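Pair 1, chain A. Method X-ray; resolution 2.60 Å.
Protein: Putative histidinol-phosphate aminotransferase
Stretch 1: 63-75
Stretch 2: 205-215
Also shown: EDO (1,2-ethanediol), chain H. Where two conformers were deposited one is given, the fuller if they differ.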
# COMPACT_ATOMS: atom_id res chain seq x y z
N HIS A 63 -3.59 -11.29 -18.73
CA HIS A 63 -3.15 -10.10 -19.43
C HIS A 63 -1.67 -10.23 -19.86
O HIS A 63 -1.36 -9.97 -21.03
CB HIS A 63 -3.35 -8.86 -18.54
CG HIS A 63 -3.09 -7.57 -19.25
ND1 HIS A 63 -4.03 -7.00 -20.09
CD2 HIS A 63 -2.00 -6.76 -19.21
CE1 HIS A 63 -3.48 -5.89 -20.56
NE2 HIS A 63 -2.26 -5.70 -20.05
N PHE A 64 -0.78 -10.67 -18.95
CA PHE A 64 0.65 -10.76 -19.24
C PHE A 64 1.05 -12.15 -19.78
O PHE A 64 2.22 -12.36 -20.11
CB PHE A 64 1.46 -10.42 -17.99
CG PHE A 64 1.34 -8.95 -17.65
CD1 PHE A 64 2.07 -8.00 -18.35
CD2 PHE A 64 0.51 -8.52 -16.63
CE1 PHE A 64 1.96 -6.64 -18.05
CE2 PHE A 64 0.41 -7.16 -16.31
CZ PHE A 64 1.13 -6.23 -17.03
N SER A 65 0.06 -13.06 -19.94
CA SER A 65 0.19 -14.43 -20.46
C SER A 65 1.33 -15.20 -19.75
O SER A 65 2.22 -15.76 -20.38
CB SER A 65 0.41 -14.42 -21.97
OG SER A 65 -0.71 -13.87 -22.66
N CYS A 66 1.27 -15.23 -18.42
CA CYS A 66 2.24 -15.95 -17.61
C CYS A 66 1.53 -16.61 -16.44
O CYS A 66 0.42 -16.17 -16.11
CB CYS A 66 3.33 -15.01 -17.12
SG CYS A 66 2.78 -13.86 -15.84
N PRO A 67 2.12 -17.60 -15.74
CA PRO A 67 1.42 -18.17 -14.58
C PRO A 67 1.36 -17.18 -13.42
O PRO A 67 2.26 -16.35 -13.27
CB PRO A 67 2.27 -19.40 -14.22
CG PRO A 67 3.21 -19.59 -15.35
CD PRO A 67 3.43 -18.25 -15.94
N GLU A 68 0.30 -17.29 -12.59
CA GLU A 68 0.09 -16.44 -11.42
C GLU A 68 1.23 -16.64 -10.39
O GLU A 68 1.53 -15.74 -9.59
CB GLU A 68 -1.28 -16.77 -10.79
CG GLU A 68 -1.78 -15.79 -9.74
CD GLU A 68 -3.07 -16.20 -9.06
OE1 GLU A 68 -3.98 -16.75 -9.74
OE2 GLU A 68 -3.20 -15.91 -7.85
N ASP A 69 1.89 -17.80 -10.45
CA ASP A 69 3.02 -18.16 -9.58
C ASP A 69 4.29 -17.34 -9.90
O ASP A 69 5.23 -17.33 -9.11
CB ASP A 69 3.34 -19.66 -9.75
CG ASP A 69 2.17 -20.57 -9.49
OD1 ASP A 69 1.54 -21.03 -10.49
OD2 ASP A 69 1.91 -20.88 -8.30
N ASN A 70 4.31 -16.67 -11.06
CA ASN A 70 5.48 -15.92 -11.50
C ASN A 70 5.28 -14.40 -11.41
O ASN A 70 6.19 -13.65 -11.78
CB ASN A 70 5.81 -16.33 -12.93
CG ASN A 70 6.38 -17.71 -13.00
OD1 ASN A 70 5.75 -18.67 -13.46
ND2 ASN A 70 7.56 -17.87 -12.44
N LEU A 71 4.13 -13.93 -10.88
CA LEU A 71 3.87 -12.50 -10.77
C LEU A 71 3.41 -12.13 -9.36
O LEU A 71 2.72 -12.91 -8.71
CB LEU A 71 2.87 -12.00 -11.82
CG LEU A 71 1.41 -12.35 -11.62
CD1 LEU A 71 0.67 -11.19 -11.02
CD2 LEU A 71 0.79 -12.63 -12.93
N MSE A 72 3.78 -10.92 -8.93
CA MSE A 72 3.43 -10.32 -7.64
C MSE A 72 2.94 -8.88 -7.85
O MSE A 72 3.62 -8.10 -8.54
CB MSE A 72 4.67 -10.37 -6.74
CG MSE A 72 4.40 -10.00 -5.31
SE MSE A 72 5.95 -10.21 -4.17
CE MSE A 72 6.88 -8.72 -4.65
N LEU A 73 1.74 -8.55 -7.31
CA LEU A 73 1.14 -7.21 -7.40
C LEU A 73 1.78 -6.35 -6.30
O LEU A 73 1.82 -6.79 -5.14
CB LEU A 73 -0.40 -7.27 -7.29
CG LEU A 73 -1.19 -5.93 -7.32
CD1 LEU A 73 -0.96 -5.14 -8.61
CD2 LEU A 73 -2.67 -6.17 -7.17
N VAL A 74 2.35 -5.19 -6.66
CA VAL A 74 3.10 -4.38 -5.70
C VAL A 74 2.68 -2.90 -5.72
O VAL A 74 2.15 -2.41 -6.72
CB VAL A 74 4.64 -4.48 -5.96
CG1 VAL A 74 5.17 -5.86 -5.62
CG2 VAL A 74 5.01 -4.09 -7.39
N ARG A 75 2.99 -2.20 -4.62
CA ARG A 75 2.78 -0.77 -4.47
C ARG A 75 3.96 -0.01 -5.13
O ARG A 75 4.80 0.60 -4.43
CB ARG A 75 2.66 -0.41 -2.98
CG ARG A 75 1.97 0.92 -2.73
CD ARG A 75 0.54 0.62 -2.33
NE ARG A 75 -0.41 1.08 -3.33
CZ ARG A 75 -1.70 0.80 -3.31
NH1 ARG A 75 -2.20 0.01 -2.36
NH2 ARG A 75 -2.49 1.26 -4.25
N LEU A 205 -2.58 5.69 -8.25
CA LEU A 205 -2.80 4.47 -7.44
C LEU A 205 -1.48 3.82 -7.08
O LEU A 205 -1.42 3.05 -6.12
CB LEU A 205 -3.70 3.45 -8.15
CG LEU A 205 -5.02 3.98 -8.70
CD1 LEU A 205 -5.87 2.85 -9.17
CD2 LEU A 205 -5.78 4.81 -7.67
N ARG A 206 -0.41 4.16 -7.84
CA ARG A 206 0.95 3.67 -7.67
C ARG A 206 0.93 2.10 -7.51
O ARG A 206 1.12 1.56 -6.41
CB ARG A 206 1.62 4.38 -6.46
CG ARG A 206 3.12 4.18 -6.28
CD ARG A 206 3.93 4.74 -7.42
NE ARG A 206 5.34 4.79 -7.07
CZ ARG A 206 6.32 5.19 -7.87
NH1 ARG A 206 6.05 5.54 -9.13
NH2 ARG A 206 7.57 5.23 -7.44
N LEU A 207 0.62 1.41 -8.62
CA LEU A 207 0.59 -0.05 -8.73
C LEU A 207 1.58 -0.53 -9.80
O LEU A 207 1.87 0.19 -10.77
CB LEU A 207 -0.82 -0.58 -9.05
CG LEU A 207 -1.92 -0.30 -8.05
CD1 LEU A 207 -3.25 -0.75 -8.58
CD2 LEU A 207 -1.64 -0.95 -6.71
N GLY A 208 2.05 -1.75 -9.61
CA GLY A 208 2.98 -2.39 -10.52
C GLY A 208 2.94 -3.90 -10.38
O GLY A 208 2.38 -4.43 -9.42
N ALA A 209 3.52 -4.59 -11.37
CA ALA A 209 3.59 -6.04 -11.41
C ALA A 209 5.05 -6.49 -11.54
O ALA A 209 5.76 -6.02 -12.43
CB ALA A 209 2.76 -6.58 -12.58
N LEU A 210 5.49 -7.37 -10.63
CA LEU A 210 6.85 -7.93 -10.62
C LEU A 210 6.80 -9.37 -11.11
O LEU A 210 6.00 -10.16 -10.60
CB LEU A 210 7.51 -7.85 -9.23
CG LEU A 210 8.87 -8.52 -9.05
CD1 LEU A 210 9.96 -7.85 -9.92
CD2 LEU A 210 9.27 -8.56 -7.59
N PHE A 211 7.66 -9.70 -12.08
CA PHE A 211 7.73 -11.05 -12.66
C PHE A 211 9.07 -11.67 -12.33
O PHE A 211 10.10 -11.00 -12.45
CB PHE A 211 7.48 -11.02 -14.19
CG PHE A 211 6.23 -10.27 -14.57
CD1 PHE A 211 6.25 -8.90 -14.78
CD2 PHE A 211 5.02 -10.93 -14.70
CE1 PHE A 211 5.07 -8.20 -15.10
CE2 PHE A 211 3.84 -10.23 -15.04
CZ PHE A 211 3.88 -8.87 -15.24
N GLY A 212 9.05 -12.92 -11.91
CA GLY A 212 10.27 -13.64 -11.55
C GLY A 212 10.08 -15.13 -11.35
O GLY A 212 8.98 -15.66 -11.60
N PRO A 213 11.16 -15.81 -10.89
CA PRO A 213 11.07 -17.26 -10.62
C PRO A 213 10.10 -17.56 -9.47
O PRO A 213 10.06 -16.80 -8.49
CB PRO A 213 12.51 -17.66 -10.27
CG PRO A 213 13.17 -16.40 -9.83
CD PRO A 213 12.49 -15.26 -10.55
N SER A 214 9.30 -18.63 -9.61
CA SER A 214 8.19 -18.98 -8.73
C SER A 214 8.57 -19.13 -7.24
O SER A 214 7.80 -18.66 -6.39
CB SER A 214 7.48 -20.26 -9.19
OG SER A 214 8.35 -21.35 -9.44
N GLU A 215 9.73 -19.73 -6.93
CA GLU A 215 10.15 -19.93 -5.53
C GLU A 215 10.40 -18.57 -4.86
O GLU A 215 9.84 -18.33 -3.79
CB GLU A 215 11.39 -20.85 -5.39
CG GLU A 215 12.40 -20.82 -6.53
CD GLU A 215 12.03 -21.68 -7.73
OE1 GLU A 215 11.82 -22.90 -7.55
OE2 GLU A 215 11.99 -21.13 -8.85
C1 EDO H . 9.51 -20.19 -13.24
O1 EDO H . 10.60 -19.38 -13.73
C2 EDO H . 9.96 -21.42 -12.45
O2 EDO H . 10.69 -21.05 -11.27
O HOH W 1 4.94 -18.12 -6.67
O HOH W 2 5.94 3.36 -4.42

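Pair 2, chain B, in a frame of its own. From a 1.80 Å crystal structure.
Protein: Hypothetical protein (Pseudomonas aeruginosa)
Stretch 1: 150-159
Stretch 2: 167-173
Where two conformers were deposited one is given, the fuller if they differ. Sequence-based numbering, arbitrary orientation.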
# COMPACT_ATOMS: atom_id res chain seq x y z
N ARG B 150 21.71 -4.25 -26.79
CA ARG B 150 21.41 -2.91 -27.23
C ARG B 150 20.94 -2.90 -28.69
O ARG B 150 21.66 -3.32 -29.60
CB ARG B 150 22.59 -1.96 -27.01
CG ARG B 150 22.38 -0.60 -27.62
CD ARG B 150 23.43 0.39 -27.19
NE ARG B 150 23.53 1.47 -28.15
CZ ARG B 150 24.06 2.67 -27.92
NH1 ARG B 150 24.52 2.98 -26.72
NH2 ARG B 150 24.05 3.58 -28.89
N LEU B 151 19.74 -2.39 -28.91
CA LEU B 151 19.14 -2.37 -30.26
C LEU B 151 19.45 -1.02 -30.89
O LEU B 151 19.83 -0.93 -32.06
CB LEU B 151 17.63 -2.62 -30.21
CG LEU B 151 17.18 -3.92 -29.53
CD1 LEU B 151 15.64 -3.99 -29.50
CD2 LEU B 151 17.81 -5.14 -30.22
N ASP B 152 19.24 0.03 -30.10
CA ASP B 152 19.69 1.39 -30.44
C ASP B 152 19.90 2.15 -29.13
O ASP B 152 19.80 1.53 -28.05
CB ASP B 152 18.74 2.09 -31.45
CG ASP B 152 17.34 2.37 -30.92
OD1 ASP B 152 17.12 2.39 -29.69
OD2 ASP B 152 16.44 2.64 -31.75
N ALA B 153 20.20 3.45 -29.19
CA ALA B 153 20.49 4.19 -27.93
C ALA B 153 19.38 4.11 -26.94
O ALA B 153 19.63 4.11 -25.75
CB ALA B 153 20.80 5.64 -28.20
N SER B 154 18.14 4.06 -27.41
CA SER B 154 17.00 4.13 -26.48
C SER B 154 16.22 2.80 -26.29
O SER B 154 15.24 2.74 -25.55
CB SER B 154 16.09 5.28 -26.90
OG SER B 154 15.34 4.94 -28.05
N HIS B 155 16.68 1.72 -26.94
CA HIS B 155 15.99 0.45 -26.84
C HIS B 155 16.96 -0.67 -26.53
O HIS B 155 17.98 -0.83 -27.23
CB HIS B 155 15.28 0.10 -28.14
CG HIS B 155 14.16 1.01 -28.50
ND1 HIS B 155 14.36 2.16 -29.22
CD2 HIS B 155 12.82 0.92 -28.29
CE1 HIS B 155 13.20 2.75 -29.43
NE2 HIS B 155 12.25 2.01 -28.88
N TYR B 156 16.59 -1.48 -25.53
CA TYR B 156 17.30 -2.67 -25.12
C TYR B 156 16.38 -3.90 -25.11
O TYR B 156 15.25 -3.83 -24.60
CB TYR B 156 17.84 -2.48 -23.69
CG TYR B 156 19.07 -1.64 -23.67
CD1 TYR B 156 19.00 -0.25 -23.78
CD2 TYR B 156 20.35 -2.23 -23.62
CE1 TYR B 156 20.16 0.52 -23.82
CE2 TYR B 156 21.51 -1.43 -23.62
CZ TYR B 156 21.40 -0.08 -23.74
OH TYR B 156 22.54 0.71 -23.78
N LEU B 157 16.88 -5.00 -25.69
CA LEU B 157 16.23 -6.30 -25.57
C LEU B 157 16.66 -7.02 -24.30
O LEU B 157 17.85 -7.33 -24.11
CB LEU B 157 16.48 -7.16 -26.79
CG LEU B 157 15.84 -8.54 -26.82
CD1 LEU B 157 14.31 -8.43 -26.96
CD2 LEU B 157 16.46 -9.35 -27.91
N TYR B 158 15.69 -7.27 -23.44
CA TYR B 158 15.91 -7.98 -22.19
C TYR B 158 15.45 -9.44 -22.42
O TYR B 158 14.42 -9.66 -23.03
CB TYR B 158 15.12 -7.35 -21.00
CG TYR B 158 15.14 -8.30 -19.84
CD1 TYR B 158 16.23 -8.34 -18.97
CD2 TYR B 158 14.12 -9.27 -19.69
CE1 TYR B 158 16.26 -9.32 -17.93
CE2 TYR B 158 14.18 -10.24 -18.72
CZ TYR B 158 15.26 -10.26 -17.84
OH TYR B 158 15.27 -11.23 -16.84
N GLU B 159 16.19 -10.42 -21.94
CA GLU B 159 15.77 -11.83 -21.96
C GLU B 159 16.09 -12.57 -20.65
O GLU B 159 17.19 -12.46 -20.12
CB GLU B 159 16.46 -12.58 -23.09
CG GLU B 159 16.37 -11.93 -24.47
CD GLU B 159 17.17 -12.63 -25.53
OE1 GLU B 159 16.67 -13.63 -26.11
OE2 GLU B 159 18.30 -12.17 -25.80
N LYS B 167 10.90 -12.36 -22.80
CA LYS B 167 11.67 -11.37 -23.51
C LYS B 167 10.87 -10.09 -23.56
O LYS B 167 9.63 -10.12 -23.65
CB LYS B 167 11.98 -11.84 -24.95
CG LYS B 167 12.57 -13.22 -25.03
CD LYS B 167 13.15 -13.49 -26.44
CE LYS B 167 13.50 -14.93 -26.64
NZ LYS B 167 14.59 -15.38 -25.76
N ALA B 168 11.56 -8.95 -23.50
CA ALA B 168 10.93 -7.66 -23.60
C ALA B 168 11.88 -6.65 -24.24
O ALA B 168 13.13 -6.82 -24.16
CB ALA B 168 10.46 -7.16 -22.23
N VAL B 169 11.31 -5.65 -24.93
CA VAL B 169 12.07 -4.47 -25.41
C VAL B 169 11.78 -3.27 -24.53
O VAL B 169 10.64 -2.86 -24.39
CB VAL B 169 11.71 -4.04 -26.83
CG1 VAL B 169 12.34 -2.64 -27.14
CG2 VAL B 169 12.14 -5.07 -27.85
N LEU B 170 12.82 -2.72 -23.90
CA LEU B 170 12.71 -1.60 -22.97
C LEU B 170 13.04 -0.30 -23.69
O LEU B 170 14.02 -0.23 -24.46
CB LEU B 170 13.62 -1.76 -21.75
CG LEU B 170 13.65 -3.16 -21.09
CD1 LEU B 170 14.42 -3.07 -19.73
CD2 LEU B 170 12.31 -3.76 -20.92
N LEU B 171 12.17 0.70 -23.50
CA LEU B 171 12.45 2.04 -23.98
C LEU B 171 13.01 2.82 -22.77
O LEU B 171 12.37 2.90 -21.71
CB LEU B 171 11.17 2.71 -24.49
CG LEU B 171 11.34 4.12 -25.00
CD1 LEU B 171 12.04 4.19 -26.37
CD2 LEU B 171 9.98 4.83 -25.09
N VAL B 172 14.21 3.36 -22.94
CA VAL B 172 14.94 4.05 -21.90
C VAL B 172 15.32 5.47 -22.36
O VAL B 172 15.35 5.78 -23.56
CB VAL B 172 16.19 3.26 -21.44
CG1 VAL B 172 15.77 1.86 -21.04
CG2 VAL B 172 17.29 3.16 -22.54
N ASP B 173 15.58 6.32 -21.38
CA ASP B 173 16.01 7.69 -21.67
C ASP B 173 17.51 7.73 -21.73
O ASP B 173 18.19 6.72 -21.59
CB ASP B 173 15.43 8.68 -20.64
CG ASP B 173 15.95 8.50 -19.24
OD1 ASP B 173 17.02 7.86 -19.03
OD2 ASP B 173 15.27 9.01 -18.32
O HOH W 3 19.43 6.23 -24.10

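Both pairs bring two antiparallel strands together; a 3-10 segment precedes the first strand in pair 1, a type I turn in pair 2. The strand axes run at 152° with a closest approach of 4.6 Å in each. Fourteen central residues superpose with an RMSD of 0.7 Å. The hydrogen-bonded rungs fall at matching places: A:Met72 with A:Leu210 matches B:Tyr156 with B:Leu170, and A:Val74 with A:Gly208 matches B:Tyr158 with B:Ala168. In the first of these rungs, A:Met72 N to A:Leu210 O and A:Leu210 N to A:Met72 O are both 2.9 Å; in pair 2, B:Tyr156 N to B:Leu170 O is 3.1 Å and B:Leu170 N to B:Tyr156 O is 2.8 Å. The backbone also fixes which side chains share a face, so each chemistry must work within the same alternation.

The entry to the ladder is anchored by one more shared bond. A:Gly212 N donates to A:Asn70 O (3.0 Å) and B:Val172 N to B:Ser154 O (2.9 Å), at equivalent positions. Pair 1 then adds a side-chain bond: A:Asn70 ND2 reaches A:Gly212 O at 2.8 Å and 174°, so A:Asn70 holds A:Gly212 by two bonds, one through its backbone O and one through its side chain. In pair 2, B:Ser154 sends no such bond across, and B:Val172 supplies apolar contact instead, its CG2 lying 4.0 Å from B:Tyr156 CD1. The turn itself is braced locally by B:Asp152, whose OD1 accepts from B:His155 ND1 at 2.8 Å. Water joins the two stretches at this end in both pairs: one links A:Asp69 O with A:Ser214 O, another B:Ala153 O with B:Asp173 O.

On the face holding A:Leu71, A:Leu73, A:Ala209 and A:Phe211, pair 1 uses an aromatic on the second strand. The edge of A:Phe211 points toward the face of A:Phe64, with CZ 3.5 Å from A:Phe64 CG, while A:Cys66 SG sits at the A:Phe211 ring edge, 3.9 Å from CD2. A:Leu71 CB packs 3.7 Å from A:Phe211 CD2. Pair 2 exchanges the partners: the ring is B:His155, at the A:Leu71 position, and the aliphatic is B:Leu171, at the A:Phe211 position. B:Leu171 CD1 lies over the imidazole face, 3.3 Å from B:His155 NE2, a CH-pi contact. At the next pair along this face, A:Leu73 and B:Leu157 match closely and share the t, p rotamer, but A:Ala209 faces one and the larger B:Val169 the other; B:Leu157 CD1 is 4.1 Å from B:Val169 CG2.

On the other face, A:Met72 is selenomethionine, and its CE reaches 3.8 Å from A:Leu210 CD2. Pair 2 places two tyrosines there, and B:Tyr158 CB approaches B:Leu170 CG at 4.4 Å.

The far ends are tied by different chemistry. A:Arg75 turns its guanidinium back to the opposing strand's approach, NH2 donating to A:Leu205 O at 2.8 Å with A:Leu207 CD2 over one face. Where A:Leu207 stands, pair 2 has B:Lys167, whose NZ makes a salt bridge with B:Glu159 OE1 at 2.7 Å.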